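Local coordinates for protein L-lysine 6-monooxygenase (Pseudomonas syringae pv. tomato, PDB 5CQF) that probably catalyses the FAD- and NADPH-dependent hydroxylation of the side-chain amine of L-lysine, a step in siderophore biosynthesis, at residues A[14-19]-A[43-48]; A[161-166]-A[393-398]; A[26-31]-A[417-422]; A[133-138]-A[150-155]. All coordinates share one frame; numbering follows the deposited sequence.

Interaction 1: residues A[14-19]-A[43-48]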
loop_
_atom_site.group_PDB
_atom_site.type_symbol
_atom_site.label_atom_id
_atom_site.label_comp_id
_atom_site.label_asym_id
_atom_site.label_seq_id
_atom_site.Cartn_x
_atom_site.Cartn_y
_atom_site.Cartn_z
ATOM N N SER A 14 -29.403 -34.020 -25.789
ATOM C CA SER A 14 -27.946 -34.017 -25.577
ATOM C C SER A 14 -27.646 -34.729 -24.272
ATOM O O SER A 14 -28.546 -34.907 -23.450
ATOM C CB SER A 14 -27.397 -32.589 -25.539
ATOM O OG SER A 14 -28.211 -31.752 -24.733
ATOM N N ASP A 15 -26.392 -35.135 -24.078
ATOM C CA ASP A 15 -25.995 -35.854 -22.853
ATOM C C ASP A 15 -26.270 -35.060 -21.576
ATOM O O ASP A 15 -26.512 -35.635 -20.520
ATOM C CB ASP A 15 -24.511 -36.216 -22.877
ATOM C CG ASP A 15 -24.139 -37.081 -24.062
ATOM O OD1 ASP A 15 -24.854 -38.080 -24.313
ATOM O OD2 ASP A 15 -23.129 -36.752 -24.735
ATOM N N ALA A 16 -26.205 -33.738 -21.680
ATOM C CA ALA A 16 -26.505 -32.872 -20.569
ATOM C C ALA A 16 -27.039 -31.523 -21.037
ATOM O O ALA A 16 -26.769 -31.092 -22.162
ATOM C CB ALA A 16 -25.259 -32.676 -19.729
ATOM N N ILE A 17 -27.802 -30.875 -20.159
ATOM C CA ILE A 17 -28.225 -29.495 -20.358
ATOM C C ILE A 17 -27.808 -28.694 -19.141
ATOM O O ILE A 17 -28.032 -29.108 -17.990
ATOM C CB ILE A 17 -29.749 -29.356 -20.539
ATOM C CG1 ILE A 17 -30.256 -30.145 -21.760
ATOM C CG2 ILE A 17 -30.145 -27.893 -20.675
ATOM C CD1 ILE A 17 -29.945 -29.493 -23.092
ATOM N N CYS A 18 -27.182 -27.551 -19.397
ATOM C CA CYS A 18 -26.835 -26.593 -18.344
ATOM C C CYS A 18 -27.725 -25.388 -18.506
ATOM O O CYS A 18 -27.807 -24.833 -19.603
ATOM C CB CYS A 18 -25.380 -26.160 -18.457
ATOM S SG CYS A 18 -24.868 -24.881 -17.255
ATOM N N ILE A 19 -28.408 -24.988 -17.443
ATOM C CA ILE A 19 -29.222 -23.793 -17.505
ATOM C C ILE A 19 -28.404 -22.636 -16.936
ATOM O O ILE A 19 -28.035 -22.651 -15.774
ATOM C CB ILE A 19 -30.545 -23.945 -16.738
ATOM C CG1 ILE A 19 -31.377 -25.078 -17.349
ATOM C CG2 ILE A 19 -31.371 -22.671 -16.857
ATOM C CD1 ILE A 19 -32.626 -25.413 -16.560
ATOM N N GLY A 43 -14.304 -34.334 -23.598
ATOM C CA GLY A 43 -14.625 -33.434 -24.696
ATOM C C GLY A 43 -15.650 -33.949 -25.688
ATOM O O GLY A 43 -16.189 -33.166 -26.476
ATOM N N ASP A 44 -15.919 -35.258 -25.650
ATOM C CA ASP A 44 -16.856 -35.896 -26.578
ATOM C C ASP A 44 -18.294 -35.762 -26.106
ATOM O O ASP A 44 -19.213 -35.762 -26.911
ATOM C CB ASP A 44 -16.514 -37.378 -26.756
ATOM C CG ASP A 44 -15.097 -37.591 -27.259
ATOM O OD1 ASP A 44 -14.630 -36.804 -28.113
ATOM O OD2 ASP A 44 -14.450 -38.548 -26.788
ATOM N N LEU A 45 -18.481 -35.646 -24.801
ATOM C CA LEU A 45 -19.811 -35.459 -24.206
ATOM C C LEU A 45 -20.467 -34.186 -24.756
ATOM O O LEU A 45 -19.840 -33.141 -24.838
ATOM C CB LEU A 45 -19.645 -35.395 -22.694
ATOM C CG LEU A 45 -20.819 -35.359 -21.716
ATOM C CD1 LEU A 45 -20.362 -35.928 -20.373
ATOM C CD2 LEU A 45 -21.372 -33.951 -21.515
ATOM N N SER A 46 -21.721 -34.298 -25.169
ATOM C CA SER A 46 -22.443 -33.198 -25.791
ATOM C C SER A 46 -23.326 -32.554 -24.741
ATOM O O SER A 46 -24.115 -33.221 -24.059
ATOM C CB SER A 46 -23.294 -33.682 -26.973
ATOM O OG SER A 46 -24.554 -34.188 -26.541
ATOM N N ILE A 47 -23.185 -31.245 -24.626
ATOM C CA ILE A 47 -23.868 -30.476 -23.634
ATOM C C ILE A 47 -24.336 -29.216 -24.333
ATOM O O ILE A 47 -23.620 -28.681 -25.173
ATOM C CB ILE A 47 -22.925 -30.177 -22.452
ATOM C CG1 ILE A 47 -23.545 -29.159 -21.504
ATOM C CG2 ILE A 47 -21.595 -29.621 -22.922
ATOM C CD1 ILE A 47 -22.861 -29.124 -20.168
ATOM N N GLY A 48 -25.543 -28.770 -24.018
ATOM C CA GLY A 48 -26.103 -27.527 -24.566
ATOM C C GLY A 48 -26.352 -26.529 -23.449
ATOM O O GLY A 48 -26.600 -26.923 -22.309
#
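Ala-16 O is gripped by two donors, Gly-48 N across the contact at 3.2 Å and Ser-14 OG from its own segment, two residues back, at 3.0 Å, which reach it from opposite faces of the carbonyl plane. The serine hydroxyl stands well above that plane, placed there by a chi1 of 45° that sets OG between the backbone N and the carbonyl carbon. Ile-47 CA adds a CA-H...O contact to the same oxygen. Further along, Cys-18 N gives Gly-48 O a nearly straight bond of 3.0 Å. Ala-16 pairs with Ile-47 and Ile-17 with Gly-48 in parallel register, the two strands of a Rossmann-type beta-alpha-beta unit whose connecting helix, 23-37, lies against the side chains of Cys-18 and Ile-47. Ahead of the strands the link passes to side chains: Ser-46 N donates to Asp-15 OD2 at 2.9 Å, meeting the carboxylate on its anti side, while Asp-15 N donates back to Ser-46 OG at 3.2 Å. This two-way exchange ties both residues down just where the paired strands begin. On the helix-facing side, Ala-16 CB lies 4.3 Å from Ile-47 CG1 and Cys-18 CB 4.2 Å from Ile-47 CD1.

Interaction 2: residues A[161-166]-A[393-398]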
loop_
_atom_site.group_PDB
_atom_site.type_symbol
_atom_site.label_atom_id
_atom_site.label_comp_id
_atom_site.label_asym_id
_atom_site.label_seq_id
_atom_site.Cartn_x
_atom_site.Cartn_y
_atom_site.Cartn_z
ATOM N N THR A 161 -32.959 -34.771 -21.528
ATOM C CA THR A 161 -31.673 -35.178 -20.977
ATOM C C THR A 161 -31.849 -35.965 -19.694
ATOM O O THR A 161 -32.833 -35.783 -18.994
ATOM C CB THR A 161 -30.795 -33.940 -20.681
ATOM O OG1 THR A 161 -29.460 -34.352 -20.392
ATOM C CG2 THR A 161 -31.345 -33.168 -19.488
ATOM N N ARG A 162 -30.887 -36.828 -19.386
ATOM C CA ARG A 162 -30.778 -37.447 -18.056
ATOM C C ARG A 162 -29.908 -36.610 -17.095
ATOM O O ARG A 162 -29.832 -36.911 -15.897
ATOM C CB ARG A 162 -30.153 -38.851 -18.164
ATOM C CG ARG A 162 -30.966 -39.903 -18.906
ATOM C CD ARG A 162 -30.272 -41.270 -18.869
ATOM N NE ARG A 162 -30.865 -42.249 -19.801
ATOM C CZ ARG A 162 -31.844 -43.125 -19.516
ATOM N NH1 ARG A 162 -32.396 -43.203 -18.304
ATOM N NH2 ARG A 162 -32.281 -43.943 -20.467
ATOM N N ASN A 163 -29.212 -35.590 -17.605
ATOM C CA ASN A 163 -28.211 -34.894 -16.800
ATOM C C ASN A 163 -28.410 -33.403 -16.836
ATOM O O ASN A 163 -28.292 -32.793 -17.887
ATOM C CB ASN A 163 -26.824 -35.284 -17.271
ATOM C CG ASN A 163 -26.568 -36.770 -17.084
ATOM O OD1 ASN A 163 -26.602 -37.270 -15.948
ATOM N ND2 ASN A 163 -26.365 -37.492 -18.182
ATOM N N LEU A 164 -28.744 -32.823 -15.685
ATOM C CA LEU A 164 -29.149 -31.428 -15.634
ATOM C C LEU A 164 -28.262 -30.624 -14.683
ATOM O O LEU A 164 -28.015 -31.054 -13.558
ATOM C CB LEU A 164 -30.600 -31.333 -15.167
ATOM C CG LEU A 164 -31.203 -29.918 -15.168
ATOM C CD1 LEU A 164 -31.412 -29.421 -16.589
ATOM C CD2 LEU A 164 -32.507 -29.854 -14.391
ATOM N N VAL A 165 -27.789 -29.460 -15.134
ATOM C CA VAL A 165 -27.005 -28.550 -14.291
ATOM C C VAL A 165 -27.736 -27.223 -14.192
ATOM O O VAL A 165 -28.117 -26.650 -15.204
ATOM C CB VAL A 165 -25.589 -28.331 -14.863
ATOM C CG1 VAL A 165 -24.770 -27.425 -13.944
ATOM C CG2 VAL A 165 -24.883 -29.668 -15.059
ATOM N N LEU A 166 -27.965 -26.744 -12.973
ATOM C CA LEU A 166 -28.623 -25.454 -12.795
ATOM C C LEU A 166 -27.579 -24.480 -12.400
ATOM O O LEU A 166 -27.003 -24.645 -11.360
ATOM C CB LEU A 166 -29.673 -25.491 -11.699
ATOM C CG LEU A 166 -31.094 -25.830 -12.133
ATOM C CD1 LEU A 166 -31.153 -27.260 -12.596
ATOM C CD2 LEU A 166 -32.020 -25.598 -10.950
ATOM N N ASN A 393 -29.589 -37.403 -13.158
ATOM C CA ASN A 393 -28.757 -36.616 -12.280
ATOM C C ASN A 393 -28.958 -35.143 -12.471
ATOM O O ASN A 393 -29.147 -34.644 -13.587
ATOM C CB ASN A 393 -27.304 -36.963 -12.504
ATOM C CG ASN A 393 -27.057 -38.446 -12.410
ATOM O OD1 ASN A 393 -26.956 -38.989 -11.317
ATOM N ND2 ASN A 393 -26.969 -39.113 -13.560
ATOM N N ILE A 394 -28.914 -34.451 -11.342
ATOM C CA ILE A 394 -29.058 -33.013 -11.318
ATOM C C ILE A 394 -27.992 -32.443 -10.400
ATOM O O ILE A 394 -27.674 -33.038 -9.363
ATOM C CB ILE A 394 -30.457 -32.594 -10.834
ATOM C CG1 ILE A 394 -31.565 -33.282 -11.667
ATOM C CG2 ILE A 394 -30.619 -31.081 -10.916
ATOM C CD1 ILE A 394 -32.907 -33.311 -10.988
ATOM N N TRP A 395 -27.449 -31.296 -10.812
ATOM C CA TRP A 395 -26.424 -30.567 -10.070
ATOM C C TRP A 395 -26.898 -29.148 -9.922
ATOM O O TRP A 395 -27.485 -28.607 -10.872
ATOM C CB TRP A 395 -25.125 -30.539 -10.842
ATOM C CG TRP A 395 -24.394 -31.851 -10.894
ATOM C CD1 TRP A 395 -23.417 -32.278 -10.041
ATOM C CD2 TRP A 395 -24.557 -32.894 -11.862
ATOM N NE1 TRP A 395 -22.980 -33.521 -10.410
ATOM C CE2 TRP A 395 -23.663 -33.921 -11.523
ATOM C CE3 TRP A 395 -25.392 -33.068 -12.955
ATOM C CZ2 TRP A 395 -23.571 -35.099 -12.244
ATOM C CZ3 TRP A 395 -25.298 -34.237 -13.682
ATOM C CH2 TRP A 395 -24.393 -35.239 -13.323
ATOM N N VAL A 396 -26.665 -28.548 -8.758
ATOM C CA VAL A 396 -26.850 -27.106 -8.606
ATOM C C VAL A 396 -25.481 -26.449 -8.479
ATOM O O VAL A 396 -24.791 -26.658 -7.505
ATOM C CB VAL A 396 -27.741 -26.730 -7.410
ATOM C CG1 VAL A 396 -27.913 -25.213 -7.319
ATOM C CG2 VAL A 396 -29.094 -27.391 -7.544
ATOM N N ASN A 397 -25.099 -25.671 -9.490
ATOM C CA ASN A 397 -23.746 -25.098 -9.579
ATOM C C ASN A 397 -23.619 -23.768 -8.839
ATOM O O ASN A 397 -23.463 -22.701 -9.445
ATOM C CB ASN A 397 -23.349 -24.934 -11.048
ATOM C CG ASN A 397 -21.874 -24.720 -11.232
ATOM O OD1 ASN A 397 -21.124 -24.631 -10.266
ATOM N ND2 ASN A 397 -21.438 -24.642 -12.491
ATOM N N GLY A 398 -23.664 -23.838 -7.519
ATOM C CA GLY A 398 -23.572 -22.631 -6.687
ATOM C C GLY A 398 -23.408 -23.008 -5.226
ATOM O O GLY A 398 -23.535 -24.178 -4.858
#
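Asn-163 and Asn-393 both turn CG anti to their carbonyl carbon and beside the backbone N (chi1 -63° and -52°). With nearly the same chi1 in both, the two CG atoms leave their strands in the same direction, and the side chains lie side by side. Their amide planes are only 6° apart, and Asn-393 ND2 donates to Asn-163 OD1 at 3.0 Å, nearly in line with the acceptor's C=O. Beneath them the backbones form regular parallel pairing, Asn-163 with Asn-393 through Leu-166 with Val-396. Asn-393 N opens the series on Arg-162 O at 2.8 Å, and Asn-397 N closes it on Leu-166 O at 2.9 Å. Strand 393-396 thereby becomes the outermost strand, within this chain, of the five-stranded parallel sheet of the Rossmann-type domain, although some 230 residues separate it from its partner.

On the face of the asparagines, the Trp-395 ring brings its CE3 edge to Leu-164 O at 3.4 Å, the oxygen lying in the ring plane. Val-165 CG2 packs 4.0 Å from the same CE3, and helix 412-428 lies against the indole. On the other face Leu-164 CB meets Ile-394 CG1 at 4.1 Å, and Leu-166 CD1 meets Ile-394 CG2 at 4.2 Å.

Arg-383 NE donates to Asn-393 OD1, and Asn-163 ND2 donates onward to Asp-15 O. The two amides therefore form one relay with every bond running in the same sense, which settles both amide orientations and probably lets each bond polarise the next.

Interaction 3: residues A[26-31]-A[417-422]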
loop_
_atom_site.group_PDB
_atom_site.type_symbol
_atom_site.label_atom_id
_atom_site.label_comp_id
_atom_site.label_asym_id
_atom_site.label_seq_id
_atom_site.Cartn_x
_atom_site.Cartn_y
_atom_site.Cartn_z
ATOM N N ILE A 26 -20.067 -20.615 -18.049
ATOM C CA ILE A 26 -18.922 -20.409 -18.928
ATOM C C ILE A 26 -17.740 -21.203 -18.420
ATOM O O ILE A 26 -16.999 -21.835 -19.196
ATOM C CB ILE A 26 -18.585 -18.932 -19.027
ATOM C CG1 ILE A 26 -19.632 -18.233 -19.886
ATOM C CG2 ILE A 26 -17.214 -18.743 -19.632
ATOM C CD1 ILE A 26 -19.717 -16.757 -19.660
ATOM N N ALA A 27 -17.584 -21.186 -17.102
ATOM C CA ALA A 27 -16.521 -21.932 -16.463
ATOM C C ALA A 27 -16.642 -23.385 -16.773
ATOM O O ALA A 27 -15.652 -24.023 -17.002
ATOM C CB ALA A 27 -16.558 -21.737 -14.957
ATOM N N LEU A 28 -17.867 -23.916 -16.721
ATOM C CA LEU A 28 -18.130 -25.317 -17.060
ATOM C C LEU A 28 -17.814 -25.624 -18.500
ATOM O O LEU A 28 -17.185 -26.635 -18.773
ATOM C CB LEU A 28 -19.588 -25.665 -16.799
ATOM C CG LEU A 28 -19.956 -27.108 -17.025
ATOM C CD1 LEU A 28 -19.287 -28.035 -16.026
ATOM C CD2 LEU A 28 -21.465 -27.197 -16.946
ATOM N N ALA A 29 -18.274 -24.786 -19.421
ATOM C CA ALA A 29 -17.895 -24.950 -20.841
ATOM C C ALA A 29 -16.401 -24.921 -21.042
ATOM O O ALA A 29 -15.881 -25.684 -21.853
ATOM C CB ALA A 29 -18.545 -23.893 -21.711
ATOM N N CYS A 30 -15.682 -24.082 -20.280
ATOM C CA CYS A 30 -14.229 -24.067 -20.420
ATOM C C CYS A 30 -13.620 -25.415 -20.066
ATOM O O CYS A 30 -12.669 -25.823 -20.677
ATOM C CB CYS A 30 -13.583 -22.982 -19.573
ATOM S SG CYS A 30 -13.895 -21.311 -20.150
ATOM N N ALA A 31 -14.140 -26.108 -19.073
ATOM C CA ALA A 31 -13.618 -27.445 -18.751
ATOM C C ALA A 31 -13.811 -28.398 -19.917
ATOM O O ALA A 31 -12.914 -29.175 -20.234
ATOM C CB ALA A 31 -14.278 -28.025 -17.514
ATOM N N LEU A 417 -13.327 -24.309 -9.912
ATOM C CA LEU A 417 -13.152 -25.565 -9.155
ATOM C C LEU A 417 -14.395 -26.436 -9.199
ATOM O O LEU A 417 -14.300 -27.648 -9.398
ATOM C CB LEU A 417 -12.740 -25.267 -7.711
ATOM C CG LEU A 417 -11.331 -24.603 -7.637
ATOM C CD1 LEU A 417 -10.992 -24.109 -6.250
ATOM C CD2 LEU A 417 -10.264 -25.587 -8.069
ATOM N N ARG A 418 -15.543 -25.800 -9.053
ATOM C CA ARG A 418 -16.802 -26.478 -9.198
ATOM C C ARG A 418 -16.939 -27.078 -10.575
ATOM O O ARG A 418 -17.367 -28.221 -10.699
ATOM C CB ARG A 418 -17.990 -25.538 -8.957
ATOM C CG ARG A 418 -18.172 -25.107 -7.517
ATOM C CD ARG A 418 -19.601 -24.689 -7.241
ATOM N NE ARG A 418 -20.037 -23.560 -8.060
ATOM C CZ ARG A 418 -19.866 -22.284 -7.737
ATOM N NH1 ARG A 418 -19.223 -21.940 -6.640
ATOM N NH2 ARG A 418 -20.312 -21.331 -8.528
ATOM N N ALA A 419 -16.610 -26.310 -11.605
ATOM C CA ALA A 419 -16.678 -26.798 -12.981
ATOM C C ALA A 419 -15.908 -28.087 -13.143
ATOM O O ALA A 419 -16.349 -28.969 -13.845
ATOM C CB ALA A 419 -16.144 -25.756 -13.958
ATOM N N GLY A 420 -14.748 -28.193 -12.498
ATOM C CA GLY A 420 -13.973 -29.433 -12.550
ATOM C C GLY A 420 -14.704 -30.631 -11.925
ATOM O O GLY A 420 -14.772 -31.705 -12.509
ATOM N N ARG A 421 -15.246 -30.433 -10.737
ATOM C CA ARG A 421 -15.975 -31.463 -10.029
ATOM C C ARG A 421 -17.232 -31.907 -10.779
ATOM O O ARG A 421 -17.554 -33.097 -10.795
ATOM C CB ARG A 421 -16.409 -30.958 -8.651
ATOM C CG ARG A 421 -15.290 -30.801 -7.642
ATOM C CD ARG A 421 -15.832 -30.994 -6.222
ATOM N NE ARG A 421 -14.888 -30.524 -5.199
ATOM C CZ ARG A 421 -14.677 -31.116 -4.026
ATOM N NH1 ARG A 421 -15.341 -32.214 -3.694
ATOM N NH2 ARG A 421 -13.778 -30.613 -3.186
ATOM N N ILE A 422 -17.931 -30.954 -11.394
ATOM C CA ILE A 422 -19.154 -31.265 -12.096
ATOM C C ILE A 422 -18.859 -31.943 -13.426
ATOM O O ILE A 422 -19.480 -32.947 -13.755
ATOM C CB ILE A 422 -20.066 -30.032 -12.243
ATOM C CG1 ILE A 422 -20.669 -29.699 -10.882
ATOM C CG2 ILE A 422 -21.208 -30.278 -13.231
ATOM C CD1 ILE A 422 -21.263 -28.306 -10.785
#
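The flat group that matters here is the peptide between Ala-27 and Leu-28: the methyl of Ala-419 sits over one face of it, with no aromatic ring taking part. Ala-419 CB is 3.5 Å from Ala-27 O and 3.7 Å from Leu-28 CA, and so lies above the edge of the peptide that carries those two atoms. A methyl resting directly on backbone explains how close the helices come. Their axes approach to 8.3 Å and cross at -54°, and Leu-28 and Ala-419 have their CA atoms only 4.6 Å apart.

Small side chains flank this point. Ala-27 CB meets Ala-419 CB at 4.2 Å, and Ala-31 CB, one turn further on, approaches Ala-419 O at 4.3 Å. Leu-28 supplies the bulk: CG is anti to the backbone N (chi1 -176°), and chi2 of 67° then brings CD1 to 3.8 Å from Ala-419 O and 4.1 Å from Ile-422 CG2. The leucine and isoleucine side chains cross at about a right angle. The contact is thus wholly apolar between side chains, and all five touching residues are buried.

Helix 23-37 follows strand 16-19 and a GxGxxG-type turn, consistent with the dinucleotide-binding helix of a Rossmann fold. Helix 412-428 packs beside it near the end of the modelled chain. Leu-28 also reaches Ile-47 of the parallel sheet and Ala-423 of the second helix, while Ile-26 and Cys-30 lean on helix 111-125, and Ile-422 touches Asn-397 just past strand 393-396.

Interaction 4: residues A[133-138]-A[150-155]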
loop_
_atom_site.group_PDB
_atom_site.type_symbol
_atom_site.label_atom_id
_atom_site.label_comp_id
_atom_site.label_asym_id
_atom_site.label_seq_id
_atom_site.Cartn_x
_atom_site.Cartn_y
_atom_site.Cartn_z
ATOM N N THR A 133 -33.243 -17.410 -24.469
ATOM C CA THR A 133 -33.893 -18.699 -24.453
ATOM C C THR A 133 -34.155 -19.088 -22.989
ATOM O O THR A 133 -33.421 -19.899 -22.416
ATOM C CB THR A 133 -33.002 -19.728 -25.174
ATOM O OG1 THR A 133 -32.640 -19.216 -26.462
ATOM C CG2 THR A 133 -33.704 -21.054 -25.344
ATOM N N PRO A 134 -35.196 -18.485 -22.372
ATOM C CA PRO A 134 -35.522 -18.764 -20.962
ATOM C C PRO A 134 -36.131 -20.144 -20.745
ATOM O O PRO A 134 -36.819 -20.652 -21.619
ATOM C CB PRO A 134 -36.539 -17.669 -20.612
ATOM C CG PRO A 134 -37.136 -17.273 -21.926
ATOM C CD PRO A 134 -36.024 -17.388 -22.920
ATOM N N VAL A 135 -35.871 -20.759 -19.599
ATOM C CA VAL A 135 -36.549 -21.990 -19.276
ATOM C C VAL A 135 -37.778 -21.561 -18.499
ATOM O O VAL A 135 -37.673 -20.801 -17.543
ATOM C CB VAL A 135 -35.675 -22.949 -18.475
ATOM C CG1 VAL A 135 -36.409 -24.257 -18.222
ATOM C CG2 VAL A 135 -34.409 -23.212 -19.241
ATOM N N THR A 136 -38.939 -21.987 -18.972
ATOM C CA THR A 136 -40.195 -21.646 -18.346
ATOM C C THR A 136 -40.628 -22.781 -17.430
ATOM O O THR A 136 -41.172 -22.535 -16.346
ATOM C CB THR A 136 -41.278 -21.393 -19.403
ATOM O OG1 THR A 136 -41.435 -22.559 -20.224
ATOM C CG2 THR A 136 -40.893 -20.210 -20.274
ATOM N N GLU A 137 -40.379 -24.020 -17.859
ATOM C CA GLU A 137 -40.697 -25.195 -17.039
ATOM C C GLU A 137 -39.775 -26.379 -17.356
ATOM O O GLU A 137 -39.177 -26.437 -18.429
ATOM C CB GLU A 137 -42.178 -25.588 -17.226
ATOM C CG GLU A 137 -42.710 -25.264 -18.619
ATOM C CD GLU A 137 -44.137 -25.707 -18.854
ATOM O OE1 GLU A 137 -44.409 -26.245 -19.953
ATOM O OE2 GLU A 137 -44.979 -25.510 -17.951
ATOM N N ILE A 138 -39.650 -27.295 -16.399
ATOM C CA ILE A 138 -38.965 -28.575 -16.600
ATOM C C ILE A 138 -39.920 -29.730 -16.236
ATOM O O ILE A 138 -40.244 -29.917 -15.055
ATOM C CB ILE A 138 -37.686 -28.691 -15.737
ATOM C CG1 ILE A 138 -36.729 -27.524 -16.013
ATOM C CG2 ILE A 138 -36.980 -30.020 -15.992
ATOM C CD1 ILE A 138 -35.386 -27.616 -15.308
ATOM N N VAL A 150 -35.901 -35.799 -18.290
ATOM C CA VAL A 150 -36.643 -34.557 -18.056
ATOM C C VAL A 150 -36.721 -33.804 -19.342
ATOM O O VAL A 150 -35.870 -33.955 -20.201
ATOM C CB VAL A 150 -36.014 -33.632 -16.974
ATOM C CG1 VAL A 150 -36.096 -34.277 -15.603
ATOM C CG2 VAL A 150 -34.577 -33.251 -17.298
ATOM N N ARG A 151 -37.743 -32.983 -19.475
ATOM C CA ARG A 151 -37.929 -32.233 -20.693
ATOM C C ARG A 151 -37.867 -30.806 -20.291
ATOM O O ARG A 151 -38.747 -30.310 -19.606
ATOM C CB ARG A 151 -39.286 -32.530 -21.343
ATOM C CG ARG A 151 -39.387 -33.906 -21.985
ATOM C CD ARG A 151 -40.837 -34.302 -22.276
ATOM N NE ARG A 151 -40.938 -35.450 -23.192
ATOM C CZ ARG A 151 -41.626 -36.577 -22.958
ATOM N NH1 ARG A 151 -41.627 -37.540 -23.881
ATOM N NH2 ARG A 151 -42.314 -36.760 -21.823
ATOM N N VAL A 152 -36.818 -30.137 -20.726
ATOM C CA VAL A 152 -36.636 -28.726 -20.423
ATOM C C VAL A 152 -37.413 -27.985 -21.482
ATOM O O VAL A 152 -37.209 -28.208 -22.682
ATOM C CB VAL A 152 -35.151 -28.313 -20.475
ATOM C CG1 VAL A 152 -34.994 -26.843 -20.098
ATOM C CG2 VAL A 152 -34.320 -29.201 -19.562
ATOM N N ARG A 153 -38.309 -27.116 -21.043
ATOM C CA ARG A 153 -39.219 -26.452 -21.956
ATOM C C ARG A 153 -38.851 -24.985 -22.077
ATOM O O ARG A 153 -38.632 -24.311 -21.075
ATOM C CB ARG A 153 -40.685 -26.648 -21.500
ATOM C CG ARG A 153 -41.447 -27.759 -22.239
ATOM C CD ARG A 153 -41.037 -29.176 -21.820
ATOM N NE ARG A 153 -41.439 -30.223 -22.788
ATOM C CZ ARG A 153 -42.501 -31.033 -22.687
ATOM N NH1 ARG A 153 -42.731 -31.935 -23.640
ATOM N NH2 ARG A 153 -43.331 -30.976 -21.648
ATOM N N THR A 154 -38.760 -24.508 -23.314
ATOM C CA THR A 154 -38.472 -23.106 -23.594
ATOM C C THR A 154 -39.432 -22.533 -24.654
ATOM O O THR A 154 -40.141 -23.294 -25.344
ATOM C CB THR A 154 -37.030 -22.948 -24.098
ATOM O OG1 THR A 154 -36.909 -23.503 -25.415
ATOM C CG2 THR A 154 -36.058 -23.652 -23.163
ATOM N N PRO A 155 -39.453 -21.186 -24.798
ATOM C CA PRO A 155 -40.246 -20.575 -25.873
ATOM C C PRO A 155 -39.830 -21.009 -27.286
ATOM O O PRO A 155 -40.643 -20.943 -28.201
ATOM C CB PRO A 155 -40.013 -19.067 -25.676
ATOM C CG PRO A 155 -39.674 -18.924 -24.235
ATOM C CD PRO A 155 -38.900 -20.165 -23.888
#
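Strands 137-142 and 147-154 form a beta hairpin, and this contact joins the segment entering it, 133-138, to the end of its return strand. The hairpin belongs to a three-stranded antiparallel sheet beside the parallel one, the arrangement familiar from flavoproteins with a Rossmann-type FAD domain. Glu-137 and Arg-153 are a hydrogen-bonded pair, Arg-153 N donating to Glu-137 O at 2.8 Å. The return bond comes one residue early: Arg-153 O takes Thr-136 N at 3.1 Å, with a weak bond from Thr-136 OG1 besides. Thr-136 and Glu-137 thus both face Arg-153, and this resembles a classic beta bulge.

On the inner face, Val-135 and Val-152 each hold CG1 anti to the backbone N (chi1 -177° and -178°), and these two methyls meet at 3.5 Å, tighter than usual for two carbons, the side chains crossing at about a right angle. Ile-138 CG2 packs 3.9 Å from Val-150 CB. Val-135 and Ile-138 also touch Ile-19 of the parallel sheet. On the outer face Glu-137 CG lies 3.8 Å from Arg-153 CB, but the charged ends stay apart, and Arg-153 NH2 instead forms a salt bridge with Asp-139. Where the segments run out, Thr-133 CG2 meets Thr-154 CB at 4.0 Å, and the two proline rings cross obliquely with Pro-134 CG 3.8 Å from Pro-155 CG.

How the interactions relate
Interactions 1 and 2 are successive parts of one parallel sheet, their centres 11 Å apart, with Ile-19 N probably bonded to Val-165 O at 2.8 Å. Interaction 3 lies on one side of that sheet: Leu-28 CD2 reaches Ile-47 CD1 of interaction 1 at 4.0 Å, and Arg-418 NE meets Asn-397 OD1 of interaction 2 at 2.7 Å. Interaction 4 packs against the sheet through Ile-138 CD1, 3.7 Å from Ile-19 CD1 and 3.8 Å from Leu-164 CD2. Interactions 3 and 4 do not touch, their nearest atoms about 13 Å apart. Cys-18 and Leu-28 both touch the glycine-rich turn that probably helps bind FAD.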